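Local coordinates for putative trp repressor binding protein (Lactobacillus acidophilus NCFM, PDB 3EDO) that binds flavin mononucleotide in a flavodoxin-like fold and probably takes part in electron transfer as an oxidoreductase acting on NAD(P)H, at residues A[6-10]-A[71-75]; A[85-91]-A[118-123]; A[109-115]-A[136-142]. Where two conformers were deposited one is given. Residue numbers count along the deposited sequence, not the author numbering.

Contact 1 of 3, residues A[6-10]-A[71-75]; sequences TLILY and NIDYN
Strand 6-10 meets the loop 71-75 through side chains alone, burying 136 Å² in total. The strand is regular, with phi near -110 to -120° and psi of 118 to 144° from Thr6 to Leu9, so alternate side chains take opposite faces and only Leu7 and Leu9 point toward the loop. The loop runs extended through Ile72 (-133/138) and then turns into 3-10 geometry at Tyr74 (-60/-30). The closest backbone approach, Leu7 CA to Tyr74 CA at 8.4 Å, is too wide for main-chain pairing.

The packing is apolar. Ile72 (m, t) points at the strand, and with Leu7 in t, p and Leu9 in m, t the CD2 atoms of both reach it: Ile72 CG2 lies 4.0 Å from Leu7 CD2 and Ile72 CD1 4.0 Å from Leu9 CD2. Tyr74 leaves its backbone sideways, but chi1 in m brings the ring in. Leu7 CD2 sits at the ring edge, 4.2 Å from Tyr74 CD1, and Leu9 CD1 approaches obliquely, 4.1 Å from Tyr74 CE1.

A weak hydrogen bond within the loop, Asn75 N to Asp73 OD1 at 3.0 Å, closes an Asx turn where the chain bends.

This is plain packing of a connecting loop on one face of a flavodoxin-type sheet. Strand 6-10 lies between strands 32-35 and 79-87, bonding to Glu32 and Lys34 on one side and to Leu79 and Leu81 on the other. Leu9 and Tyr74 also touch Ile80, while Ile8 and Tyr10, on the other face, pack against helix 16-27.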
loop_
_atom_site.group_PDB
_atom_site.type_symbol
_atom_site.label_atom_id
_atom_site.label_comp_id
_atom_site.label_asym_id
_atom_site.label_seq_id
_atom_site.Cartn_x
_atom_site.Cartn_y
_atom_site.Cartn_z
ATOM N N THR A 6 -1.711 -14.130 -5.657
ATOM C CA THR A 6 -1.249 -12.862 -5.098
ATOM C C THR A 6 -1.545 -11.691 -6.022
ATOM O O THR A 6 -1.301 -11.764 -7.237
ATOM C CB THR A 6 0.246 -12.927 -4.812
ATOM O OG1 THR A 6 0.499 -13.992 -3.879
ATOM C CG2 THR A 6 0.754 -11.660 -4.188
ATOM N N LEU A 7 -2.100 -10.631 -5.442
ATOM C CA LEU A 7 -2.265 -9.339 -6.086
ATOM C C LEU A 7 -1.303 -8.348 -5.417
ATOM O O LEU A 7 -1.187 -8.322 -4.188
ATOM C CB LEU A 7 -3.680 -8.841 -5.866
ATOM C CG LEU A 7 -4.037 -7.444 -6.365
ATOM C CD1 LEU A 7 -3.946 -7.326 -7.895
ATOM C CD2 LEU A 7 -5.445 -7.066 -5.862
ATOM N N ILE A 8 -0.658 -7.529 -6.234
ATOM C CA ILE A 8 0.221 -6.469 -5.769
ATOM C C ILE A 8 -0.407 -5.148 -6.185
ATOM O O ILE A 8 -0.614 -4.901 -7.384
ATOM C CB ILE A 8 1.613 -6.606 -6.402
ATOM C CG1 ILE A 8 2.210 -7.985 -6.094
ATOM C CG2 ILE A 8 2.550 -5.452 -5.943
ATOM C CD1 ILE A 8 3.282 -8.425 -7.100
ATOM N N LEU A 9 -0.739 -4.330 -5.192
ATOM C CA LEU A 9 -1.302 -2.997 -5.391
ATOM C C LEU A 9 -0.292 -2.003 -4.851
ATOM O O LEU A 9 0.386 -2.276 -3.865
ATOM C CB LEU A 9 -2.597 -2.833 -4.607
ATOM C CG LEU A 9 -3.651 -3.848 -5.018
ATOM C CD1 LEU A 9 -4.856 -3.781 -4.084
ATOM C CD2 LEU A 9 -4.062 -3.618 -6.458
ATOM N N TYR A 10 -0.160 -0.850 -5.479
ATOM C CA TYR A 10 0.791 0.150 -4.961
ATOM C C TYR A 10 0.351 1.550 -5.321
ATOM O O TYR A 10 -0.301 1.762 -6.347
ATOM C CB TYR A 10 2.223 -0.105 -5.463
ATOM C CG TYR A 10 2.344 0.132 -6.941
ATOM C CD1 TYR A 10 2.003 -0.857 -7.856
ATOM C CD2 TYR A 10 2.727 1.373 -7.439
ATOM C CE1 TYR A 10 2.059 -0.628 -9.229
ATOM C CE2 TYR A 10 2.788 1.607 -8.808
ATOM C CZ TYR A 10 2.451 0.612 -9.695
ATOM O OH TYR A 10 2.536 0.874 -11.049
ATOM N N ASN A 71 -11.216 -2.195 -11.729
ATOM C CA ASN A 71 -12.200 -2.951 -10.958
ATOM C C ASN A 71 -11.622 -4.320 -10.615
ATOM O O ASN A 71 -11.133 -5.031 -11.501
ATOM C CB ASN A 71 -13.466 -3.167 -11.762
ATOM C CG ASN A 71 -14.243 -1.903 -11.993
ATOM O OD1 ASN A 71 -14.226 -0.968 -11.187
ATOM N ND2 ASN A 71 -14.973 -1.879 -13.100
ATOM N N ILE A 72 -11.603 -4.652 -9.329
ATOM C CA ILE A 72 -11.001 -5.893 -8.855
ATOM C C ILE A 72 -11.946 -6.578 -7.901
ATOM O O ILE A 72 -12.498 -5.934 -7.032
ATOM C CB ILE A 72 -9.691 -5.578 -8.091
ATOM C CG1 ILE A 72 -8.688 -4.815 -8.964
ATOM C CG2 ILE A 72 -9.040 -6.870 -7.558
ATOM C CD1 ILE A 72 -7.654 -4.030 -8.122
ATOM N N ASP A 73 -12.089 -7.900 -8.014
ATOM C CA ASP A 73 -12.699 -8.688 -6.946
ATOM C C ASP A 73 -11.574 -9.141 -6.038
ATOM O O ASP A 73 -10.820 -10.045 -6.368
ATOM C CB ASP A 73 -13.463 -9.886 -7.528
ATOM C CG ASP A 73 -14.191 -10.689 -6.470
ATOM O OD1 ASP A 73 -13.860 -10.564 -5.272
ATOM O OD2 ASP A 73 -15.090 -11.508 -6.805
ATOM N N TYR A 74 -11.434 -8.479 -4.897
ATOM C CA TYR A 74 -10.331 -8.791 -3.994
ATOM C C TYR A 74 -10.333 -10.234 -3.510
ATOM O O TYR A 74 -9.282 -10.782 -3.225
ATOM C CB TYR A 74 -10.321 -7.819 -2.797
ATOM C CG TYR A 74 -10.138 -6.370 -3.227
ATOM C CD1 TYR A 74 -8.989 -5.957 -3.884
ATOM C CD2 TYR A 74 -11.118 -5.427 -3.013
ATOM C CE1 TYR A 74 -8.821 -4.651 -4.312
ATOM C CE2 TYR A 74 -10.956 -4.106 -3.469
ATOM C CZ TYR A 74 -9.797 -3.739 -4.099
ATOM O OH TYR A 74 -9.635 -2.428 -4.520
ATOM N N ASN A 75 -11.520 -10.839 -3.406
ATOM C CA ASN A 75 -11.646 -12.233 -2.987
ATOM C C ASN A 75 -11.296 -13.257 -4.040
ATOM O O ASN A 75 -11.375 -14.444 -3.769
ATOM C CB ASN A 75 -13.020 -12.473 -2.354
ATOM C CG ASN A 75 -13.143 -11.762 -1.041
ATOM O OD1 ASN A 75 -12.262 -11.876 -0.173
ATOM N ND2 ASN A 75 -14.188 -10.955 -0.899
#

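Contact 2 of 3, residues A[85-91]-A[118-123]; sequences PVWSGYP and TNHKAY. With FMN (flavin mononucleotide), chain C; EDO (1,2-ethanediol), chain F.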
loop_
_atom_site.group_PDB
_atom_site.type_symbol
_atom_site.label_atom_id
_atom_site.label_comp_id
_atom_site.label_asym_id
_atom_site.label_seq_id
_atom_site.Cartn_x
_atom_site.Cartn_y
_atom_site.Cartn_z
ATOM N N PRO A 85 5.166 4.501 -0.285
ATOM C CA PRO A 85 6.258 5.188 0.418
ATOM C C PRO A 85 5.929 5.368 1.894
ATOM O O PRO A 85 4.749 5.335 2.302
ATOM C CB PRO A 85 6.301 6.562 -0.280
ATOM C CG PRO A 85 4.870 6.801 -0.704
ATOM C CD PRO A 85 4.408 5.423 -1.153
ATOM N N VAL A 86 6.960 5.611 2.696
ATOM C CA VAL A 86 6.767 6.140 4.027
ATOM C C VAL A 86 6.655 7.651 3.928
ATOM O O VAL A 86 7.539 8.318 3.420
ATOM C CB VAL A 86 7.950 5.742 4.948
ATOM C CG1 VAL A 86 7.824 6.403 6.324
ATOM C CG2 VAL A 86 8.055 4.234 5.075
ATOM N N TRP A 87 5.559 8.184 4.450
ATOM C CA TRP A 87 5.320 9.643 4.557
ATOM C C TRP A 87 5.222 10.000 6.039
ATOM O O TRP A 87 4.170 9.857 6.687
ATOM C CB TRP A 87 4.031 10.038 3.834
ATOM C CG TRP A 87 4.146 10.160 2.352
ATOM C CD1 TRP A 87 5.239 9.924 1.588
ATOM C CD2 TRP A 87 3.107 10.587 1.450
ATOM N NE1 TRP A 87 4.962 10.172 0.261
ATOM C CE2 TRP A 87 3.662 10.612 0.156
ATOM C CE3 TRP A 87 1.788 11.016 1.626
ATOM C CZ2 TRP A 87 2.926 11.016 -0.970
ATOM C CZ3 TRP A 87 1.060 11.414 0.523
ATOM C CH2 TRP A 87 1.628 11.392 -0.758
ATOM N N SER A 88 6.341 10.425 6.611
ATOM C CA SER A 88 6.418 10.837 8.003
ATOM C C SER A 88 5.812 9.809 8.930
ATOM O O SER A 88 5.068 10.127 9.852
ATOM C CB SER A 88 5.824 12.216 8.203
ATOM O OG SER A 88 6.535 13.194 7.433
ATOM N N GLY A 89 6.141 8.542 8.747
ATOM C CA GLY A 89 5.659 7.504 9.630
ATOM C C GLY A 89 4.261 7.007 9.377
ATOM O O GLY A 89 3.754 6.237 10.174
ATOM N N TYR A 90 3.656 7.385 8.263
ATOM C CA TYR A 90 2.384 6.826 7.808
ATOM C C TYR A 90 2.566 6.295 6.389
ATOM O O TYR A 90 3.422 6.754 5.643
ATOM C CB TYR A 90 1.323 7.929 7.787
ATOM C CG TYR A 90 0.784 8.335 9.130
ATOM C CD1 TYR A 90 1.444 9.276 9.907
ATOM C CD2 TYR A 90 -0.409 7.810 9.623
ATOM C CE1 TYR A 90 0.912 9.683 11.141
ATOM C CE2 TYR A 90 -0.927 8.214 10.857
ATOM C CZ TYR A 90 -0.261 9.140 11.605
ATOM O OH TYR A 90 -0.773 9.514 12.821
ATOM N N PRO A 91 1.691 5.379 5.964
ATOM C CA PRO A 91 1.583 5.154 4.544
ATOM C C PRO A 91 1.047 6.407 3.870
ATOM O O PRO A 91 0.484 7.287 4.521
ATOM C CB PRO A 91 0.577 3.982 4.412
ATOM C CG PRO A 91 0.417 3.460 5.820
ATOM C CD PRO A 91 0.664 4.655 6.719
ATOM N N THR A 118 13.819 5.869 7.613
ATOM C CA THR A 118 13.404 6.330 8.917
ATOM C C THR A 118 11.873 6.219 9.108
ATOM O O THR A 118 11.089 6.158 8.140
ATOM C CB THR A 118 13.836 7.777 9.183
ATOM O OG1 THR A 118 13.100 8.649 8.330
ATOM C CG2 THR A 118 15.337 7.970 8.988
ATOM N N ASN A 119 11.470 6.197 10.372
ATOM C CA ASN A 119 10.056 6.202 10.764
ATOM C C ASN A 119 9.326 4.917 10.377
ATOM O O ASN A 119 8.109 4.913 10.187
ATOM C CB ASN A 119 9.326 7.450 10.273
ATOM C CG ASN A 119 9.977 8.717 10.800
ATOM O OD1 ASN A 119 10.322 8.798 12.000
ATOM N ND2 ASN A 119 10.166 9.692 9.941
ATOM N N HIS A 120 10.057 3.817 10.363
ATOM C CA HIS A 120 9.485 2.537 9.954
ATOM C C HIS A 120 8.503 1.966 10.978
ATOM O O HIS A 120 7.472 1.445 10.586
ATOM C CB HIS A 120 10.581 1.512 9.696
ATOM C CG HIS A 120 11.492 1.840 8.560
ATOM N ND1 HIS A 120 12.591 1.065 8.263
ATOM C CD2 HIS A 120 11.472 2.830 7.634
ATOM C CE1 HIS A 120 13.211 1.582 7.217
ATOM N NE2 HIS A 120 12.543 2.640 6.791
ATOM N N LYS A 121 8.825 2.039 12.264
ATOM C CA LYS A 121 7.959 1.498 13.310
ATOM C C LYS A 121 6.596 2.164 13.272
ATOM O O LYS A 121 5.541 1.536 13.411
ATOM C CB LYS A 121 8.569 1.715 14.700
ATOM C CG LYS A 121 9.863 0.964 14.963
ATOM C CD LYS A 121 10.504 1.324 16.303
ATOM C CE LYS A 121 11.686 0.412 16.562
ATOM N N ALA A 122 6.596 3.475 13.093
ATOM C CA ALA A 122 5.358 4.227 12.964
ATOM C C ALA A 122 4.581 3.801 11.728
ATOM O O ALA A 122 3.368 3.669 11.791
ATOM C CB ALA A 122 5.660 5.716 12.944
ATOM N N TYR A 123 5.264 3.596 10.600
ATOM C CA TYR A 123 4.569 3.123 9.406
ATOM C C TYR A 123 3.833 1.834 9.718
ATOM O O TYR A 123 2.673 1.671 9.342
ATOM C CB TYR A 123 5.532 2.936 8.227
ATOM C CG TYR A 123 4.844 2.420 6.976
ATOM C CD1 TYR A 123 4.497 1.084 6.868
ATOM C CD2 TYR A 123 4.550 3.232 5.902
ATOM C CE1 TYR A 123 3.828 0.608 5.734
ATOM C CE2 TYR A 123 3.923 2.745 4.773
ATOM C CZ TYR A 123 3.557 1.433 4.713
ATOM O OH TYR A 123 2.901 0.992 3.580
HETATM N N1 FMN C . 11.406 8.696 3.997
HETATM C C2 FMN C . 11.695 8.184 5.205
HETATM O O2 FMN C . 12.631 7.384 5.362
HETATM N N3 FMN C . 10.953 8.550 6.294
HETATM C C4 FMN C . 9.935 9.476 6.235
HETATM O O4 FMN C . 9.249 9.665 7.265
HETATM C C4A FMN C . 9.664 10.036 4.988
HETATM N N5 FMN C . 8.673 10.998 4.839
HETATM C C5A FMN C . 8.368 11.433 3.558
HETATM C C6 FMN C . 7.319 12.345 3.400
HETATM C C7 FMN C . 6.971 12.815 2.134
HETATM C C7M FMN C . 5.742 13.652 1.963
HETATM C C8 FMN C . 7.715 12.405 1.021
HETATM C C8M FMN C . 7.363 12.835 -0.388
HETATM C C9 FMN C . 8.735 11.469 1.160
HETATM C C9A FMN C . 9.090 10.985 2.437
HETATM N N10 FMN C . 10.125 10.068 2.618
HETATM C C10 FMN C . 10.398 9.603 3.874
HETATM C "C1'" FMN C . 10.856 9.509 1.438
HETATM C "C2'" FMN C . 10.033 8.395 0.780
HETATM O "O2'" FMN C . 9.552 7.440 1.710
HETATM C "C3'" FMN C . 10.905 7.678 -0.258
HETATM O "O3'" FMN C . 11.477 8.650 -1.137
HETATM C "C4'" FMN C . 10.091 6.645 -1.048
HETATM O "O4'" FMN C . 10.945 5.647 -1.558
HETATM C "C5'" FMN C . 9.370 7.293 -2.195
HETATM O "O5'" FMN C . 8.481 6.349 -2.802
HETATM P P FMN C . 7.699 6.799 -4.100
HETATM O O1P FMN C . 8.735 7.236 -5.115
HETATM O O2P FMN C . 6.721 7.912 -3.769
HETATM O O3P FMN C . 7.007 5.516 -4.551
HETATM C C1 EDO F . 3.637 13.733 5.592
HETATM O O1 EDO F . 4.986 14.212 5.486
HETATM C C2 EDO F . 2.761 14.530 6.537
HETATM O O2 EDO F . 3.253 14.463 7.927
#
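Tyr123 lays one face of its ring over Pro91, whose CG is 4.1 Å from the ring centroid and 26° off the normal, a CH-pi contact. The Tyr123 ring also meets Val86, with Val86 CG2 3.7 Å from Tyr123 CD2, and its edge faces Pro85 O, 3.7 Å from Tyr123 CE2. Its hydroxyl bonds to Ser111 of the sheet.

Close backbone packing is possible because Gly89, in a type I' turn from Trp87 to Tyr90, lacks a side chain: an ideal CB would come within 3.0 Å of Ala122 CB and, at 81/10, would also be jammed against the preceding carbonyl. Gly89 CA is thus 4.5 Å from Tyr123 CA. Gly89 O lies 3.1 Å from Tyr123 N, but the angle is poor; that amide bonds Asn119 O (3.2 Å) in the first helical turn, and Gly89 O accepts from His126.

Both segments hold the isoalloxazine. Thr118 N donates to FMN O2 (3.0 Å), FMN N3 donates to Thr118 O (3.0 Å), and Asn119 ND2 donates to FMN O4 (2.8 Å). Trp87 sets one face of its indole against the dimethylbenzene ring, with Trp87 CD1 3.4 Å from FMN C7. Finally, Ser88 N donates to FMN N5 (3.0 Å, 166°); an amide hydrogen pointing at N5 implies that this nitrogen acts as an acceptor here, consistent with oxidised flavin.

Contact 3 of 3, residues A[109-115]-A[136-142]; sequences VASFFTS and VIGVARD. With FMN (flavin mononucleotide), chain C.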
loop_
_atom_site.group_PDB
_atom_site.type_symbol
_atom_site.label_atom_id
_atom_site.label_comp_id
_atom_site.label_asym_id
_atom_site.label_seq_id
_atom_site.Cartn_x
_atom_site.Cartn_y
_atom_site.Cartn_z
ATOM N N VAL A 109 -3.358 -9.833 4.013
ATOM C CA VAL A 109 -2.811 -8.568 3.545
ATOM C C VAL A 109 -1.405 -8.419 4.113
ATOM O O VAL A 109 -1.175 -8.697 5.282
ATOM C CB VAL A 109 -3.687 -7.400 4.064
ATOM C CG1 VAL A 109 -3.054 -6.037 3.685
ATOM C CG2 VAL A 109 -5.109 -7.500 3.551
ATOM N N ALA A 110 -0.480 -7.899 3.303
ATOM C CA ALA A 110 0.804 -7.455 3.839
ATOM C C ALA A 110 1.143 -6.155 3.148
ATOM O O ALA A 110 0.653 -5.887 2.052
ATOM C CB ALA A 110 1.875 -8.486 3.619
ATOM N N SER A 111 1.964 -5.330 3.791
ATOM C CA SER A 111 2.423 -4.106 3.138
ATOM C C SER A 111 3.928 -4.075 3.019
ATOM O O SER A 111 4.638 -4.344 3.975
ATOM C CB SER A 111 1.940 -2.872 3.884
ATOM O OG SER A 111 2.391 -1.665 3.242
ATOM N N PHE A 112 4.388 -3.715 1.826
ATOM C CA PHE A 112 5.787 -3.380 1.596
ATOM C C PHE A 112 5.905 -1.888 1.455
ATOM O O PHE A 112 5.080 -1.237 0.812
ATOM C CB PHE A 112 6.402 -4.116 0.376
ATOM C CG PHE A 112 5.733 -3.824 -0.964
ATOM C CD1 PHE A 112 4.550 -4.456 -1.316
ATOM C CD2 PHE A 112 6.309 -2.939 -1.870
ATOM C CE1 PHE A 112 3.954 -4.228 -2.545
ATOM C CE2 PHE A 112 5.728 -2.707 -3.106
ATOM C CZ PHE A 112 4.556 -3.337 -3.435
ATOM N N PHE A 113 6.940 -1.326 2.072
ATOM C CA PHE A 113 7.159 0.097 1.962
ATOM C C PHE A 113 8.535 0.370 1.354
ATOM O O PHE A 113 9.469 -0.410 1.536
ATOM C CB PHE A 113 6.975 0.832 3.314
ATOM C CG PHE A 113 7.841 0.358 4.424
ATOM C CD1 PHE A 113 9.131 0.865 4.585
ATOM C CD2 PHE A 113 7.405 -0.576 5.331
ATOM C CE1 PHE A 113 9.948 0.447 5.600
ATOM C CE2 PHE A 113 8.220 -0.975 6.384
ATOM C CZ PHE A 113 9.496 -0.461 6.512
ATOM N N THR A 114 8.659 1.540 0.729
ATOM C CA THR A 114 9.961 2.088 0.421
ATOM C C THR A 114 10.134 3.383 1.194
ATOM O O THR A 114 9.170 4.045 1.575
ATOM C CB THR A 114 10.192 2.275 -1.096
ATOM O OG1 THR A 114 9.423 3.376 -1.603
ATOM C CG2 THR A 114 9.918 0.990 -1.887
ATOM N N SER A 115 11.388 3.709 1.473
ATOM C CA SER A 115 11.713 4.824 2.366
ATOM C C SER A 115 13.156 5.241 2.182
ATOM O O SER A 115 13.923 4.614 1.464
ATOM C CB SER A 115 11.523 4.417 3.824
ATOM O OG SER A 115 12.625 3.583 4.210
ATOM N N VAL A 136 -3.953 -8.717 8.482
ATOM C CA VAL A 136 -2.591 -8.283 8.173
ATOM C C VAL A 136 -1.576 -9.254 8.713
ATOM O O VAL A 136 -1.488 -9.464 9.923
ATOM C CB VAL A 136 -2.315 -6.841 8.698
ATOM C CG1 VAL A 136 -0.896 -6.406 8.339
ATOM C CG2 VAL A 136 -3.358 -5.842 8.127
ATOM N N ILE A 137 -0.797 -9.846 7.820
ATOM C CA ILE A 137 0.208 -10.841 8.206
ATOM C C ILE A 137 1.602 -10.273 8.319
ATOM O O ILE A 137 2.484 -10.957 8.839
ATOM C CB ILE A 137 0.227 -12.059 7.237
ATOM C CG1 ILE A 137 0.716 -11.675 5.816
ATOM C CG2 ILE A 137 -1.157 -12.747 7.202
ATOM C CD1 ILE A 137 1.093 -12.915 4.952
ATOM N N GLY A 138 1.844 -9.054 7.864
ATOM C CA GLY A 138 3.157 -8.444 8.027
ATOM C C GLY A 138 3.293 -7.141 7.278
ATOM O O GLY A 138 2.513 -6.842 6.365
ATOM N N VAL A 139 4.302 -6.389 7.683
ATOM C CA VAL A 139 4.675 -5.133 7.071
ATOM C C VAL A 139 6.194 -5.060 7.070
ATOM O O VAL A 139 6.785 -5.290 8.103
ATOM C CB VAL A 139 4.105 -3.913 7.843
ATOM C CG1 VAL A 139 4.497 -2.595 7.159
ATOM C CG2 VAL A 139 2.577 -3.974 7.998
ATOM N N ALA A 140 6.827 -4.743 5.951
ATOM C CA ALA A 140 8.304 -4.779 5.862
ATOM C C ALA A 140 8.792 -3.922 4.728
ATOM O O ALA A 140 8.066 -3.615 3.779
ATOM C CB ALA A 140 8.791 -6.220 5.674
ATOM N N ARG A 141 10.064 -3.577 4.804
ATOM C CA ARG A 141 10.670 -2.741 3.798
ATOM C C ARG A 141 10.982 -3.540 2.535
ATOM O O ARG A 141 11.470 -4.682 2.599
ATOM C CB ARG A 141 11.995 -2.166 4.321
ATOM C CG ARG A 141 12.513 -1.011 3.522
ATOM C CD ARG A 141 13.857 -0.544 4.049
ATOM N NE ARG A 141 14.204 0.709 3.370
ATOM C CZ ARG A 141 15.285 1.442 3.650
ATOM N NH1 ARG A 141 16.137 1.067 4.587
ATOM N NH2 ARG A 141 15.503 2.549 2.984
ATOM N N ASP A 142 10.768 -2.910 1.394
ATOM C CA ASP A 142 11.161 -3.476 0.112
ATOM C C ASP A 142 10.568 -4.890 -0.025
ATOM O O ASP A 142 9.415 -5.142 0.340
ATOM C CB ASP A 142 12.708 -3.423 -0.053
ATOM C CG ASP A 142 13.267 -2.024 0.062
ATOM O OD1 ASP A 142 12.575 -1.049 -0.256
ATOM O OD2 ASP A 142 14.441 -1.926 0.497
HETATM N N1 FMN C . 11.406 8.696 3.997
HETATM C C2 FMN C . 11.695 8.184 5.205
HETATM O O2 FMN C . 12.631 7.384 5.362
HETATM N N3 FMN C . 10.953 8.550 6.294
HETATM C C4 FMN C . 9.935 9.476 6.235
HETATM O O4 FMN C . 9.249 9.665 7.265
HETATM C C4A FMN C . 9.664 10.036 4.988
HETATM N N5 FMN C . 8.673 10.998 4.839
HETATM C C5A FMN C . 8.368 11.433 3.558
HETATM C C6 FMN C . 7.319 12.345 3.400
HETATM C C7 FMN C . 6.971 12.815 2.134
HETATM C C7M FMN C . 5.742 13.652 1.963
HETATM C C8 FMN C . 7.715 12.405 1.021
HETATM C C8M FMN C . 7.363 12.835 -0.388
HETATM C C9 FMN C . 8.735 11.469 1.160
HETATM C C9A FMN C . 9.090 10.985 2.437
HETATM N N10 FMN C . 10.125 10.068 2.618
HETATM C C10 FMN C . 10.398 9.603 3.874
HETATM C "C1'" FMN C . 10.856 9.509 1.438
HETATM C "C2'" FMN C . 10.033 8.395 0.780
HETATM O "O2'" FMN C . 9.552 7.440 1.710
HETATM C "C3'" FMN C . 10.905 7.678 -0.258
HETATM O "O3'" FMN C . 11.477 8.650 -1.137
HETATM C "C4'" FMN C . 10.091 6.645 -1.048
HETATM O "O4'" FMN C . 10.945 5.647 -1.558
HETATM C "C5'" FMN C . 9.370 7.293 -2.195
HETATM O "O5'" FMN C . 8.481 6.349 -2.802
HETATM P P FMN C . 7.699 6.799 -4.100
HETATM O O1P FMN C . 8.735 7.236 -5.115
HETATM O O2P FMN C . 6.721 7.912 -3.769
HETATM O O3P FMN C . 7.007 5.516 -4.551
HETATM O O HOH W 1 13.220 1.438 0.722
#
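The axes of the parallel strands 109-114 and 136-141 approach to 4.8 Å, their directions 11° apart, and the strands bond through Ile137 N to Val109 O (2.8 Å), Ser111 N to Gly138 O (3.0 Å), Ala140 N to Ser111 O (3.0 Å), Phe113 N to Ala140 O (3.1 Å) and Asp142 N to Phe113 O (2.8 Å). Val109 pairs with Val136 but Ser111 with Val139: the extra residue marks a beta bulge at Ile137, where psi falls to -11°.

Both phenylalanines have chi1 in p, yet they serve opposite faces. Phe113 folds its ring toward the neighbouring strand, with a face over Arg141 N, CE1 3.6 Å from Arg141 CB and CD2 4.0 Å from Val139 CG1. The Phe112 ring leads away from that strand to Ala21 and Ile24 of helix 16-27. Arg141 is extended, every chi near 180°, which carries its NH2 to Ser115 O (3.0 Å). Water 1 accepts from Arg141 NE (2.9 Å) and Ser115 N (3.0 Å) and donates to Asp142 OD1 (2.7 Å). Ser115 OG, over a face of the guanidinium, bonds His120 and Gly117.

Thr114, also p, places OG1 2.7 Å from FMN O4', a hydrogen bond to the ribityl chain. With helix 120-130 the strands form a beta-alpha-beta crossover, whose first strand ends at the cofactor, as expected of the flavodoxin fold.

In the fold
All three contacts reach the same sheet, but at different places in it. Contact 1 is partly buried, apolar and about 13 Å from FMN (measured from the Leu9 side chain); contact 2, whose centre is about 23 Å from that of contact 1, mixes buried packing with an exposed rim and bonds the isoalloxazine. Contact 3, strand pairing with a more polar C-terminal end and none of its touching residues exposed, touches both: Phe112 CZ is 3.8 Å from Ile8 CG2 of contact 1. It shares a beta-alpha-beta unit with contact 2, and Tyr123 OH–Ser111 OG and His120 NE2–Ser115 OG, each 2.7 Å, probably hydrogen-bond them. Polarity thus concentrates around the cofactor.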